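PDB 2GK3: putative cytoplasmic protein from Salmonella typhimurium, which is of unknown function but belongs to a putative glutamine amidotransferase family of the class I glutaminase clan and assembles as a hexamer. Local coordinates for residues Val80-Asp85 against Gly120-Gly125; Val147-Met152 against Leu209-Glu214. All coordinates share one frame; numbering follows the deposited sequence.

Contact 1. Residues Val80-Asp85 against Gly120-Gly125; sequences VIVISD and GLLMIG
Two neighbouring parallel strands of the central sheet meet where Ile-81 and Ile-83 of 80-85 alternate with Gly-120, Leu-122 and Ile-124 of 120-125 in one hydrogen-bond ladder. Ile-81 N gives its proton to Gly-120 O at 2.7 Å, and Ile-81 O receives Leu-122 N at 2.8 Å. Two residues on, Ile-83 N reaches Leu-122 O and Ile-83 O takes Ile-124 N at 2.9 Å. The strand axes diverge by only 17°. Gly-120 O has a second donor, Tyr-114 OH. The ladder is consistent with the alpha/beta core of class I glutamine amidotransferase-like proteins; just over half of the chain between the strands is helical and none of it is strand, and strand 12-28 flanks 80-84 on its other edge.

On one face, Val-82 and Leu-122 run alongside each other in the same direction. With Val-82 CG1 anti to its backbone N (chi1 -174°), this methyl turns to Leu-122 CD2 and also lies 3.8 Å from Ile-124 CD1; helix 242-253 packs over this side. On the other face Ile-83 is crossed at a slant by two side chains: its CD1 sits 3.8 Å from Leu-121 CD1, while its CG2 meets CE of selenomethionine Met-123, whose chain bends at chi3 (-78°). Tyr-139 touches both Ile-83 and Met-123 there.

At the C-terminal ends the chemistry turns polar. A water 2.7 Å from Ser-84 OG also hydrogen-bonds Gly-125 O, and Ser-84 OG hydrogen-bonds Glu-18 OE2. Asp-85 OD1 accepts a hydrogen bond from Leu-128 N and has a weak, long ion pair with Lys-28 NZ of a neighbouring subunit.

Contact 2. Residues Val147-Met152 against Leu209-Glu214; sequences VLPVIM and LLVFGE
Val-211 is wedged against Pro-149 and Val-150, and its side chain can be followed branch by branch. Its CB already lies 4.1 Å from Val-150 CG1. From there CG1, anti to the backbone N (chi1 180°), comes to 3.7 Å from Pro-149 O and also meets CB and CG of the proline ring, the valine and the ring running antiparallel past one another. The other branch, CG2, turns to Val-150 CG1 at 4.0 Å, the two side chains crossing at an angle.

Pro-149 then carries the contact along the strand: its CB settles 3.9 Å from both N and CA of Gly-213, so that edge of the ring lies on the side-chain-free backbone of Gly-213. No direct hydrogen bond joins 147-152 to 209-214. Instead a water spans the gap, donating to Val-147 O at 2.7 Å and to Glu-214 O at 3.0 Å.

Here a turning segment that leads into the short strand 150-151 leans on one face of strand 207-215. Pro-149 also touches Thr-220 and Cys-222 of strand 218-223, and Val-211 touches Val-200 of strand 199-204, whereas Phe-212 leaves the strand on the other side, where its ring meets Phe-252 edge-to-face and touches Thr-249 and Ile-253 of helix 242-253.

In the fold
Both contacts are buried, but the centre of contact 1 is about 4 Å, and that of contact 2 about 12 Å, from the centre of the chain, so the second is the more peripheral, and its Gly-213 is partly exposed. Their chemistry follows: contact 1 joins paired strands by backbone bonds and buries 520 Å², while contact 2 sets a loop against a strand by apolar touch and buries 175 Å². Strand 218-223 lies between 120-124 and 207-215, parallel to the first and antiparallel to the second. The contacts also meet directly: Leu-121 CD2 packs 3.9 Å from Val-147 CG1, and Leu-148 fits against both Leu-121 and Met-123.

Contact 1. Residues Val80-Asp85 against Gly120-Gly125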
# COMPACT_ATOMS: atom_id res chain seq x y z
N VAL E 80 33.55 8.27 -15.63
CA VAL E 80 32.72 7.07 -15.49
C VAL E 80 31.32 7.42 -14.95
O VAL E 80 31.15 8.36 -14.17
CB VAL E 80 33.37 6.01 -14.53
CG1 VAL E 80 32.60 4.69 -14.57
CG2 VAL E 80 34.84 5.81 -14.86
N ILE E 81 30.31 6.67 -15.39
CA ILE E 81 28.99 6.65 -14.75
C ILE E 81 28.79 5.28 -14.10
O ILE E 81 29.01 4.24 -14.73
CB ILE E 81 27.86 6.99 -15.73
CG1 ILE E 81 27.98 8.47 -16.16
CG2 ILE E 81 26.47 6.68 -15.12
CD1 ILE E 81 27.13 8.87 -17.38
N VAL E 82 28.38 5.28 -12.83
CA VAL E 82 28.01 4.06 -12.12
C VAL E 82 26.51 3.99 -11.87
O VAL E 82 25.92 4.93 -11.36
CB VAL E 82 28.79 3.91 -10.80
CG1 VAL E 82 28.50 2.56 -10.17
CG2 VAL E 82 30.29 4.03 -11.06
N ILE E 83 25.90 2.87 -12.27
CA ILE E 83 24.48 2.62 -12.02
C ILE E 83 24.37 1.45 -11.05
O ILE E 83 24.91 0.37 -11.30
CB ILE E 83 23.71 2.29 -13.33
CG1 ILE E 83 23.86 3.43 -14.36
CG2 ILE E 83 22.24 1.95 -13.04
CD1 ILE E 83 23.37 3.07 -15.79
N SER E 84 23.66 1.65 -9.95
CA SER E 84 23.54 0.63 -8.93
C SER E 84 22.16 0.67 -8.26
O SER E 84 21.74 1.70 -7.75
CB SER E 84 24.68 0.75 -7.92
OG SER E 84 24.65 -0.34 -7.00
N ASP E 85 21.48 -0.48 -8.26
CA ASP E 85 20.14 -0.62 -7.65
C ASP E 85 19.17 0.50 -8.06
O ASP E 85 18.43 1.03 -7.24
CB ASP E 85 20.23 -0.74 -6.12
CG ASP E 85 19.78 -2.10 -5.60
OD1 ASP E 85 19.07 -2.82 -6.32
OD2 ASP E 85 20.13 -2.45 -4.45
N GLY E 120 33.07 5.97 -19.53
CA GLY E 120 32.97 4.65 -18.89
C GLY E 120 31.64 4.40 -18.19
O GLY E 120 30.97 5.33 -17.68
N LEU E 121 31.25 3.13 -18.14
CA LEU E 121 29.99 2.72 -17.52
C LEU E 121 30.23 1.49 -16.65
O LEU E 121 30.77 0.47 -17.14
CB LEU E 121 28.93 2.41 -18.59
CG LEU E 121 27.52 1.98 -18.14
CD1 LEU E 121 26.93 3.04 -17.25
CD2 LEU E 121 26.58 1.68 -19.33
N LEU E 122 29.85 1.60 -15.38
CA LEU E 122 29.86 0.44 -14.50
C LEU E 122 28.45 0.22 -13.98
O LEU E 122 27.81 1.15 -13.49
CB LEU E 122 30.86 0.61 -13.35
CG LEU E 122 30.67 -0.30 -12.11
CD1 LEU E 122 31.01 -1.80 -12.37
CD2 LEU E 122 31.44 0.25 -10.89
N MSE E 123 27.95 -1.01 -14.13
CA MSE E 123 26.72 -1.42 -13.47
C MSE E 123 27.08 -2.36 -12.32
O MSE E 123 27.90 -3.27 -12.48
CB MSE E 123 25.74 -2.09 -14.43
CG MSE E 123 24.38 -2.48 -13.75
SE MSE E 123 22.92 -2.85 -14.97
CE MSE E 123 22.40 -1.04 -15.48
N ILE E 124 26.45 -2.13 -11.16
CA ILE E 124 26.64 -2.96 -9.98
C ILE E 124 25.35 -3.73 -9.74
O ILE E 124 24.26 -3.15 -9.81
CB ILE E 124 27.02 -2.11 -8.74
CG1 ILE E 124 28.37 -1.41 -8.97
CG2 ILE E 124 27.00 -2.97 -7.44
CD1 ILE E 124 28.79 -0.43 -7.83
N GLY E 125 25.48 -5.03 -9.46
CA GLY E 125 24.32 -5.90 -9.29
C GLY E 125 23.44 -5.65 -8.08
O GLY E 125 23.86 -5.02 -7.11
O HOH W 1 23.09 -2.45 -6.24

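Contact 2. Residues Val147-Met152 against Leu209-Glu214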
# COMPACT_ATOMS: atom_id res chain seq x y z
N VAL E 147 24.98 -2.06 -24.77
CA VAL E 147 26.16 -1.37 -24.26
C VAL E 147 26.91 -2.26 -23.26
O VAL E 147 28.13 -2.16 -23.14
CB VAL E 147 25.83 0.04 -23.65
CG1 VAL E 147 27.06 0.70 -23.04
CG2 VAL E 147 25.22 0.97 -24.70
N LEU E 148 26.19 -3.14 -22.57
CA LEU E 148 26.80 -3.89 -21.46
C LEU E 148 27.60 -5.09 -21.96
O LEU E 148 27.27 -5.66 -23.00
CB LEU E 148 25.74 -4.32 -20.42
CG LEU E 148 24.84 -3.19 -19.88
CD1 LEU E 148 23.74 -3.78 -19.02
CD2 LEU E 148 25.62 -2.07 -19.12
N PRO E 149 28.69 -5.46 -21.25
CA PRO E 149 29.50 -6.58 -21.72
C PRO E 149 28.97 -7.96 -21.30
O PRO E 149 29.70 -8.96 -21.34
CB PRO E 149 30.86 -6.29 -21.08
CG PRO E 149 30.52 -5.66 -19.80
CD PRO E 149 29.25 -4.87 -20.02
N VAL E 150 27.71 -8.01 -20.87
CA VAL E 150 27.05 -9.27 -20.51
C VAL E 150 25.70 -9.38 -21.22
O VAL E 150 25.11 -8.38 -21.65
CB VAL E 150 26.87 -9.44 -18.96
CG1 VAL E 150 28.21 -9.45 -18.25
CG2 VAL E 150 25.92 -8.37 -18.36
N ILE E 151 25.19 -10.60 -21.34
CA ILE E 151 23.84 -10.83 -21.88
C ILE E 151 23.02 -11.29 -20.69
O ILE E 151 23.45 -12.15 -19.93
CB ILE E 151 23.86 -11.88 -23.02
CG1 ILE E 151 24.53 -11.28 -24.26
CG2 ILE E 151 22.44 -12.36 -23.37
CD1 ILE E 151 25.12 -12.33 -25.19
N MSE E 152 21.86 -10.68 -20.49
CA MSE E 152 21.04 -10.95 -19.32
C MSE E 152 20.10 -12.15 -19.52
O MSE E 152 19.95 -12.64 -20.63
CB MSE E 152 20.22 -9.70 -18.97
CG MSE E 152 20.90 -8.78 -17.93
SE MSE E 152 20.33 -6.98 -18.20
CE MSE E 152 18.54 -7.17 -17.73
N LEU E 209 31.43 -12.75 -12.42
CA LEU E 209 31.22 -11.77 -11.34
C LEU E 209 31.74 -10.38 -11.73
O LEU E 209 31.04 -9.37 -11.55
CB LEU E 209 31.83 -12.24 -10.01
CG LEU E 209 31.84 -11.26 -8.83
CD1 LEU E 209 30.43 -10.86 -8.40
CD2 LEU E 209 32.61 -11.83 -7.64
N LEU E 210 32.97 -10.32 -12.22
CA LEU E 210 33.54 -9.07 -12.72
C LEU E 210 33.90 -9.23 -14.19
O LEU E 210 34.68 -10.10 -14.54
CB LEU E 210 34.76 -8.65 -11.89
CG LEU E 210 35.40 -7.29 -12.18
CD1 LEU E 210 34.42 -6.09 -12.02
CD2 LEU E 210 36.65 -7.11 -11.33
N VAL E 211 33.33 -8.36 -15.03
CA VAL E 211 33.45 -8.46 -16.48
C VAL E 211 33.76 -7.09 -17.09
O VAL E 211 33.09 -6.11 -16.78
CB VAL E 211 32.14 -9.01 -17.14
CG1 VAL E 211 32.28 -9.10 -18.67
CG2 VAL E 211 31.74 -10.38 -16.54
N PHE E 212 34.78 -7.06 -17.96
CA PHE E 212 35.18 -5.82 -18.65
C PHE E 212 34.92 -5.91 -20.15
O PHE E 212 35.14 -6.94 -20.78
CB PHE E 212 36.67 -5.49 -18.38
CG PHE E 212 36.95 -5.15 -16.94
CD1 PHE E 212 36.76 -3.85 -16.47
CD2 PHE E 212 37.37 -6.12 -16.03
CE1 PHE E 212 36.97 -3.53 -15.14
CE2 PHE E 212 37.60 -5.82 -14.71
CZ PHE E 212 37.40 -4.52 -14.26
N GLY E 213 34.44 -4.83 -20.74
CA GLY E 213 34.31 -4.78 -22.18
C GLY E 213 34.54 -3.41 -22.77
O GLY E 213 35.05 -2.51 -22.10
N GLU E 214 34.16 -3.26 -24.03
CA GLU E 214 34.26 -1.98 -24.71
C GLU E 214 33.00 -1.77 -25.50
O GLU E 214 32.30 -2.73 -25.85
CB GLU E 214 35.49 -1.93 -25.60
CG GLU E 214 36.76 -2.37 -24.86
CD GLU E 214 38.04 -2.12 -25.63
OE1 GLU E 214 38.03 -1.28 -26.55
OE2 GLU E 214 39.08 -2.75 -25.28
O HOH W 2 30.52 -3.29 -23.55